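Local coordinates for beta-n-acetylhexosaminidase (Streptococcus pneumoniae, PDB 2YLA), which probably hydrolyses terminal beta-linked N-acetylglucosamine residues of N-glycans, as a pneumococcal beta-N-acetylhexosaminidase of glycoside hydrolase family 20, at residues L246-S251 against L273-D278; G277-I282 against G302-N307. The protein carries 1 engineered substitution. One frame throughout, in Å; residues are numbered along the deposited sequence.

Contact 1 (L246-S251 against L273-D278); sequences LISYWS and LNTNGD. With NAG (2-acetamido-2-deoxy-beta-D-glucopyranose), chain E; NAG (2-acetamido-2-deoxy-beta-D-glucopyranose), chain B.
Two side-chain hydroxyls join in series where strand pairing gives way to a turn: Ser248 OG donates to Thr275 OG1 at 2.7 Å, and Thr275 OG1 donates onward to Leu273 O at 2.9 Å, reaching that carbonyl from above its plane. The backbones run nearly parallel, their end-to-end directions 12° apart. At the start Leu273 N binds Ile247 O (2.8 Å, N-H...O angle 161°); further on Thr275 N reaches Tyr249 O and Gly277 N reaches Trp250 O at 3.1 Å. A water 2.6 Å from Tyr249 O also donates to Asn274 OD1, giving that backbone oxygen a second donor. With CG between backbone N and carbonyl carbon (chi1 78°), the indole of Trp250 leads away from 273-278, with Ser251 CB toward the rim of one face and, toward the rim of the opposite face, the acetyl methyl C8 of NAG (chain B), 3.4 Å above the plane. Asp229 accepts from Trp250 NE1. The pair belongs to a beta-alpha-beta unit of the TIM barrel: helix 262-267 links the strands and covers Ile247 and Tyr249, while strands 223-227 and 321-329 continue the sheet beyond 246-249 and 272-274 respectively.

Contact 2 (G277-I282 against G302-N307); sequences GDWYYI and GKTPFN. With NAG (2-acetamido-2-deoxy-beta-D-glucopyranose), chain E; NAG (2-acetamido-2-deoxy-beta-D-glucopyranose), chain B.
The indole of Trp279 meets segment 302-307 with its edge: Thr304 O and Pro305 O lie in the ring plane, the latter 3.4 Å from Trp279 CZ2, and Phe306 O sits farther round, 3.7 Å from Trp279 CH2. Backbone carbonyls thus line the rim of the ring. Although Trp279 NE1 comes within 3.6 Å of Thr304 O, this is a contact and not a hydrogen bond; the N-H makes a weak bond to Asn300 O in the preceding helix. Within 277-282, the Tyr280 ring has Gly277 CA 3.6 Å above one face and sugar atoms of both NAG residues at its edge; it meets the sugars and not 302-307. Phe306 stacks its ring on Tyr356. The contact falls within a beta-alpha-beta unit of the TIM barrel, strand 281-282, helix 294-303 and strand 321-329, and joins the 3-10 turn before the first strand to the chain leaving the helix, where Thr304 is the first residue to depart from helical angles. There Thr304 OG1, set anti to the carbonyl carbon (chi1 -53°), donates to Asp278 OD2 at 2.7 Å, on the anti lone pair of the carboxylate oxygen, the two side chains crossing at about a right angle. Gly277 O accepts twice, from Tyr280 N within the turn and from O4 of NAG (chain E) at 2.7 Å, while Tyr280 OH donates to O7 of NAG (chain B).

Overall arrangement
Contacts 1 and 2 share Gly277 and Asp278, so segment 273-278 runs straight into 277-282, and their centres are 10 Å apart. They also meet directly: Asn274 ND2 probably donates to Phe306 O at 2.9 Å, and Asn274 O packs 3.4 Å from Trp279 CZ3. Nearer the sugars, Trp250 of contact 1 and Tyr280 of contact 2 handle the same acetamido group of NAG (chain B), one over its methyl and the other at its carbonyl, and Trp250 CB packs against Tyr280 OH. Both contacts also touch NAG (chain E). The sugars, also hydrogen-bonded by Asp331 and Arg19, lie just beyond the C-terminal ends of strands 246-249 and 272-274, consistent with the barrel mouth where family 20 enzymes carry their active site.

Contact 1 (L246-S251 against L273-D278)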
loop_
_atom_site.group_PDB
_atom_site.type_symbol
_atom_site.label_atom_id
_atom_site.label_comp_id
_atom_site.label_asym_id
_atom_site.label_seq_id
_atom_site.Cartn_x
_atom_site.Cartn_y
_atom_site.Cartn_z
ATOM N N LEU A 246 7.457 6.165 7.924
ATOM C CA LEU A 246 6.017 6.323 8.098
ATOM C C LEU A 246 5.421 4.989 8.531
ATOM O O LEU A 246 5.461 4.008 7.788
ATOM C CB LEU A 246 5.371 6.823 6.800
ATOM C CG LEU A 246 3.846 6.853 6.658
ATOM C CD1 LEU A 246 3.198 7.846 7.619
ATOM C CD2 LEU A 246 3.468 7.171 5.221
ATOM N N ILE A 247 4.885 4.955 9.746
ATOM C CA ILE A 247 4.322 3.728 10.295
ATOM C C ILE A 247 2.876 3.517 9.853
ATOM O O ILE A 247 1.981 4.293 10.196
ATOM C CB ILE A 247 4.431 3.676 11.845
ATOM C CG1 ILE A 247 5.899 3.755 12.295
ATOM C CG2 ILE A 247 3.764 2.423 12.400
ATOM C CD1 ILE A 247 6.806 2.622 11.783
ATOM N N SER A 248 2.674 2.464 9.070
ATOM C CA SER A 248 1.347 1.968 8.736
ATOM C C SER A 248 0.872 1.094 9.901
ATOM O O SER A 248 1.145 -0.111 9.946
ATOM C CB SER A 248 1.413 1.182 7.422
ATOM O OG SER A 248 0.197 0.527 7.128
ATOM N N TYR A 249 0.188 1.714 10.859
ATOM C CA TYR A 249 -0.218 1.025 12.082
ATOM C C TYR A 249 -1.529 0.274 11.880
ATOM O O TYR A 249 -2.550 0.877 11.547
ATOM C CB TYR A 249 -0.336 2.004 13.258
ATOM C CG TYR A 249 -0.258 1.335 14.617
ATOM C CD1 TYR A 249 -1.364 0.677 15.159
ATOM C CD2 TYR A 249 0.924 1.354 15.360
ATOM C CE1 TYR A 249 -1.295 0.053 16.398
ATOM C CE2 TYR A 249 1.002 0.732 16.605
ATOM C CZ TYR A 249 -0.113 0.084 17.114
ATOM O OH TYR A 249 -0.053 -0.528 18.343
ATOM N N TRP A 250 -1.497 -1.040 12.088
ATOM C CA TRP A 250 -2.676 -1.871 11.859
ATOM C C TRP A 250 -3.262 -2.506 13.123
ATOM O O TRP A 250 -4.477 -2.680 13.222
ATOM C CB TRP A 250 -2.413 -2.922 10.769
ATOM C CG TRP A 250 -1.612 -4.112 11.202
ATOM C CD1 TRP A 250 -0.260 -4.180 11.341
ATOM C CD2 TRP A 250 -2.116 -5.412 11.539
ATOM N NE1 TRP A 250 0.114 -5.437 11.752
ATOM C CE2 TRP A 250 -1.007 -6.214 11.880
ATOM C CE3 TRP A 250 -3.399 -5.975 11.591
ATOM C CZ2 TRP A 250 -1.136 -7.551 12.266
ATOM C CZ3 TRP A 250 -3.530 -7.306 11.977
ATOM C CH2 TRP A 250 -2.402 -8.076 12.311
ATOM N N SER A 251 -2.400 -2.847 14.079
ATOM C CA SER A 251 -2.818 -3.532 15.303
ATOM C C SER A 251 -1.753 -3.452 16.388
ATOM O O SER A 251 -0.571 -3.266 16.097
ATOM C CB SER A 251 -3.131 -5.003 15.010
ATOM O OG SER A 251 -3.405 -5.719 16.201
ATOM N N LEU A 273 0.193 6.217 9.217
ATOM C CA LEU A 273 -0.858 6.001 8.237
ATOM C C LEU A 273 -1.822 5.031 8.894
ATOM O O LEU A 273 -1.505 3.850 9.065
ATOM C CB LEU A 273 -0.311 5.421 6.930
ATOM C CG LEU A 273 -1.329 5.191 5.803
ATOM C CD1 LEU A 273 -1.940 6.501 5.312
ATOM C CD2 LEU A 273 -0.696 4.441 4.647
ATOM N N ASN A 274 -2.983 5.551 9.289
ATOM C CA ASN A 274 -3.983 4.777 10.017
ATOM C C ASN A 274 -4.517 3.613 9.181
ATOM O O ASN A 274 -5.407 3.783 8.342
ATOM C CB ASN A 274 -5.117 5.689 10.499
ATOM C CG ASN A 274 -6.026 5.021 11.525
ATOM O OD1 ASN A 274 -5.724 3.948 12.053
ATOM N ND2 ASN A 274 -7.151 5.668 11.815
ATOM N N THR A 275 -3.946 2.436 9.415
ATOM C CA THR A 275 -4.279 1.229 8.664
ATOM C C THR A 275 -5.047 0.270 9.578
ATOM O O THR A 275 -4.761 -0.929 9.647
ATOM C CB THR A 275 -2.996 0.586 8.084
ATOM O OG1 THR A 275 -2.249 1.588 7.386
ATOM C CG2 THR A 275 -3.317 -0.550 7.121
ATOM N N ASN A 276 -6.031 0.832 10.277
ATOM C CA ASN A 276 -6.823 0.123 11.277
ATOM C C ASN A 276 -7.358 -1.206 10.762
ATOM O O ASN A 276 -8.034 -1.257 9.734
ATOM C CB ASN A 276 -7.983 1.014 11.737
ATOM C CG ASN A 276 -8.497 0.650 13.116
ATOM O OD1 ASN A 276 -8.834 -0.501 13.387
ATOM N ND2 ASN A 276 -8.571 1.640 13.994
ATOM N N GLY A 277 -7.044 -2.277 11.485
ATOM C CA GLY A 277 -7.465 -3.630 11.123
ATOM C C GLY A 277 -8.967 -3.838 11.065
ATOM O O GLY A 277 -9.437 -4.789 10.446
ATOM N N ASP A 278 -9.718 -2.945 11.709
ATOM C CA ASP A 278 -11.184 -2.977 11.692
ATOM C C ASP A 278 -11.765 -2.867 10.288
ATOM O O ASP A 278 -12.827 -3.427 10.008
ATOM C CB ASP A 278 -11.758 -1.846 12.546
ATOM C CG ASP A 278 -11.534 -2.049 14.031
ATOM O OD1 ASP A 278 -10.940 -3.078 14.432
ATOM O OD2 ASP A 278 -11.958 -1.160 14.802
HETATM C C1 NAG E . -7.070 -9.283 13.299
HETATM C C2 NAG E . -7.064 -7.799 13.683
HETATM C C3 NAG E . -8.406 -7.188 13.258
HETATM C C4 NAG E . -8.729 -7.507 11.794
HETATM C C5 NAG E . -8.451 -8.970 11.421
HETATM C C6 NAG E . -8.504 -9.176 9.911
HETATM C C7 NAG E . -7.342 -7.465 16.233
HETATM C C8 NAG E . -8.847 -7.549 16.278
HETATM N N2 NAG E . -6.654 -7.580 15.079
HETATM O O3 NAG E . -8.397 -5.792 13.463
HETATM O O4 NAG E . -10.088 -7.208 11.555
HETATM O O5 NAG E . -7.181 -9.384 11.893
HETATM O O6 NAG E . -7.881 -10.397 9.576
HETATM O O7 NAG E . -6.747 -7.282 17.296
HETATM C C1 NAG B . -2.647 -9.671 9.019
HETATM C C2 NAG B . -1.486 -9.547 7.998
HETATM C C3 NAG B . -1.875 -9.656 6.519
HETATM C C4 NAG B . -3.253 -10.271 6.354
HETATM C C5 NAG B . -4.250 -9.426 7.140
HETATM C C6 NAG B . -5.682 -9.906 6.932
HETATM C C7 NAG B . -0.984 -7.078 8.083
HETATM C C8 NAG B . 0.118 -6.100 8.359
HETATM N N2 NAG B . -0.644 -8.367 8.211
HETATM O O3 NAG B . -0.922 -10.436 5.830
HETATM O O4 NAG B . -3.582 -10.324 4.986
HETATM O O5 NAG B . -3.973 -9.441 8.532
HETATM O O6 NAG B . -5.894 -11.130 7.602
HETATM O O7 NAG B . -2.101 -6.663 7.769
HETATM O O HOH W 1 -4.246 1.675 13.359
#

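Contact 2 (G277-I282 against G302-N307)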
loop_
_atom_site.group_PDB
_atom_site.type_symbol
_atom_site.label_atom_id
_atom_site.label_comp_id
_atom_site.label_asym_id
_atom_site.label_seq_id
_atom_site.Cartn_x
_atom_site.Cartn_y
_atom_site.Cartn_z
ATOM N N GLY A 277 -7.044 -2.277 11.485
ATOM C CA GLY A 277 -7.465 -3.630 11.123
ATOM C C GLY A 277 -8.967 -3.838 11.065
ATOM O O GLY A 277 -9.437 -4.789 10.446
ATOM N N ASP A 278 -9.718 -2.945 11.709
ATOM C CA ASP A 278 -11.184 -2.977 11.692
ATOM C C ASP A 278 -11.765 -2.867 10.288
ATOM O O ASP A 278 -12.827 -3.427 10.008
ATOM C CB ASP A 278 -11.758 -1.846 12.546
ATOM C CG ASP A 278 -11.534 -2.049 14.031
ATOM O OD1 ASP A 278 -10.940 -3.078 14.432
ATOM O OD2 ASP A 278 -11.958 -1.160 14.802
ATOM N N TRP A 279 -11.065 -2.139 9.419
ATOM C CA TRP A 279 -11.519 -1.887 8.055
ATOM C C TRP A 279 -11.068 -2.974 7.069
ATOM O O TRP A 279 -11.249 -2.837 5.856
ATOM C CB TRP A 279 -11.028 -0.513 7.581
ATOM C CG TRP A 279 -11.386 0.649 8.483
ATOM C CD1 TRP A 279 -12.573 0.855 9.136
ATOM C CD2 TRP A 279 -10.558 1.776 8.798
ATOM N NE1 TRP A 279 -12.524 2.030 9.850
ATOM C CE2 TRP A 279 -11.301 2.617 9.658
ATOM C CE3 TRP A 279 -9.254 2.154 8.444
ATOM C CZ2 TRP A 279 -10.784 3.812 10.171
ATOM C CZ3 TRP A 279 -8.740 3.342 8.952
ATOM C CH2 TRP A 279 -9.507 4.157 9.808
ATOM N N TYR A 280 -10.489 -4.051 7.600
ATOM C CA TYR A 280 -9.924 -5.138 6.793
ATOM C C TYR A 280 -10.975 -6.024 6.136
ATOM O O TYR A 280 -11.951 -6.423 6.777
ATOM C CB TYR A 280 -9.030 -6.027 7.662
ATOM C CG TYR A 280 -7.595 -5.568 7.813
ATOM C CD1 TYR A 280 -7.226 -4.244 7.576
ATOM C CD2 TYR A 280 -6.610 -6.460 8.223
ATOM C CE1 TYR A 280 -5.912 -3.827 7.727
ATOM C CE2 TYR A 280 -5.292 -6.051 8.377
ATOM C CZ TYR A 280 -4.952 -4.735 8.125
ATOM O OH TYR A 280 -3.652 -4.324 8.269
ATOM N N TYR A 281 -10.757 -6.333 4.858
ATOM C CA TYR A 281 -11.522 -7.372 4.176
ATOM C C TYR A 281 -10.619 -8.382 3.471
ATOM O O TYR A 281 -9.828 -8.027 2.595
ATOM C CB TYR A 281 -12.543 -6.784 3.195
ATOM C CG TYR A 281 -13.289 -7.832 2.386
ATOM C CD1 TYR A 281 -13.906 -8.922 3.013
ATOM C CD2 TYR A 281 -13.381 -7.735 0.998
ATOM C CE1 TYR A 281 -14.589 -9.890 2.277
ATOM C CE2 TYR A 281 -14.065 -8.698 0.252
ATOM C CZ TYR A 281 -14.665 -9.770 0.899
ATOM O OH TYR A 281 -15.342 -10.723 0.174
ATOM N N ILE A 282 -10.757 -9.643 3.876
ATOM C CA ILE A 282 -10.068 -10.769 3.254
ATOM C C ILE A 282 -11.015 -11.390 2.238
ATOM O O ILE A 282 -12.137 -11.767 2.583
ATOM C CB ILE A 282 -9.659 -11.842 4.300
ATOM C CG1 ILE A 282 -8.635 -11.285 5.285
ATOM C CG2 ILE A 282 -9.082 -13.078 3.632
ATOM C CD1 ILE A 282 -9.242 -10.705 6.538
ATOM N N GLY A 302 -18.058 2.798 9.740
ATOM C CA GLY A 302 -18.800 3.838 10.448
ATOM C C GLY A 302 -18.574 3.830 11.952
ATOM O O GLY A 302 -18.577 4.886 12.586
ATOM N N LYS A 303 -18.380 2.641 12.521
ATOM C CA LYS A 303 -18.146 2.494 13.964
ATOM C C LYS A 303 -16.755 2.959 14.397
ATOM O O LYS A 303 -16.609 3.571 15.453
ATOM C CB LYS A 303 -18.394 1.052 14.421
ATOM C CG LYS A 303 -19.869 0.690 14.587
ATOM C CD LYS A 303 -20.062 -0.795 14.886
ATOM C CE LYS A 303 -20.191 -1.093 16.380
ATOM N NZ LYS A 303 -18.902 -1.000 17.124
ATOM N N THR A 304 -15.740 2.665 13.588
ATOM C CA THR A 304 -14.372 3.092 13.877
ATOM C C THR A 304 -14.076 4.435 13.193
ATOM O O THR A 304 -14.074 4.516 11.964
ATOM C CB THR A 304 -13.330 2.022 13.451
ATOM O OG1 THR A 304 -13.670 0.757 14.032
ATOM C CG2 THR A 304 -11.930 2.410 13.900
ATOM N N PRO A 305 -13.822 5.490 13.993
ATOM C CA PRO A 305 -13.568 6.841 13.470
ATOM C C PRO A 305 -12.337 6.905 12.565
ATOM O O PRO A 305 -11.450 6.055 12.666
ATOM C CB PRO A 305 -13.337 7.677 14.735
ATOM C CG PRO A 305 -13.914 6.881 15.849
ATOM C CD PRO A 305 -13.739 5.450 15.464
ATOM N N PHE A 306 -12.299 7.921 11.701
ATOM C CA PHE A 306 -11.262 8.085 10.675
ATOM C C PHE A 306 -9.852 8.220 11.245
ATOM O O PHE A 306 -8.899 7.679 10.685
ATOM C CB PHE A 306 -11.587 9.297 9.790
ATOM C CG PHE A 306 -10.688 9.446 8.590
ATOM C CD1 PHE A 306 -11.013 8.840 7.383
ATOM C CD2 PHE A 306 -9.527 10.210 8.663
ATOM C CE1 PHE A 306 -10.186 8.981 6.266
ATOM C CE2 PHE A 306 -8.693 10.354 7.558
ATOM C CZ PHE A 306 -9.026 9.742 6.354
ATOM N N ASN A 307 -9.725 8.945 12.351
ATOM C CA ASN A 307 -8.426 9.190 12.965
ATOM C C ASN A 307 -8.069 8.203 14.072
ATOM O O ASN A 307 -7.051 8.374 14.748
ATOM C CB ASN A 307 -8.360 10.619 13.514
ATOM C CG ASN A 307 -8.483 11.673 12.431
ATOM O OD1 ASN A 307 -9.140 12.696 12.624
ATOM N ND2 ASN A 307 -7.850 11.433 11.285
HETATM C C1 NAG E . -7.070 -9.283 13.299
HETATM C C2 NAG E . -7.064 -7.799 13.683
HETATM C C3 NAG E . -8.406 -7.188 13.258
HETATM C C4 NAG E . -8.729 -7.507 11.794
HETATM C C5 NAG E . -8.451 -8.970 11.421
HETATM C C6 NAG E . -8.504 -9.176 9.911
HETATM C C7 NAG E . -7.342 -7.465 16.233
HETATM C C8 NAG E . -8.847 -7.549 16.278
HETATM N N2 NAG E . -6.654 -7.580 15.079
HETATM O O3 NAG E . -8.397 -5.792 13.463
HETATM O O4 NAG E . -10.088 -7.208 11.555
HETATM O O5 NAG E . -7.181 -9.384 11.893
HETATM O O6 NAG E . -7.881 -10.397 9.576
HETATM O O7 NAG E . -6.747 -7.282 17.296
HETATM C C1 NAG B . -2.647 -9.671 9.019
HETATM C C2 NAG B . -1.486 -9.547 7.998
HETATM C C3 NAG B . -1.875 -9.656 6.519
HETATM C C4 NAG B . -3.253 -10.271 6.354
HETATM C C5 NAG B . -4.250 -9.426 7.140
HETATM C C6 NAG B . -5.682 -9.906 6.932
HETATM C C7 NAG B . -0.984 -7.078 8.083
HETATM C C8 NAG B . 0.118 -6.100 8.359
HETATM N N2 NAG B . -0.644 -8.367 8.211
HETATM O O3 NAG B . -0.922 -10.436 5.830
HETATM O O4 NAG B . -3.582 -10.324 4.986
HETATM O O5 NAG B . -3.973 -9.441 8.532
HETATM O O6 NAG B . -5.894 -11.130 7.602
HETATM O O7 NAG B . -2.101 -6.663 7.769
#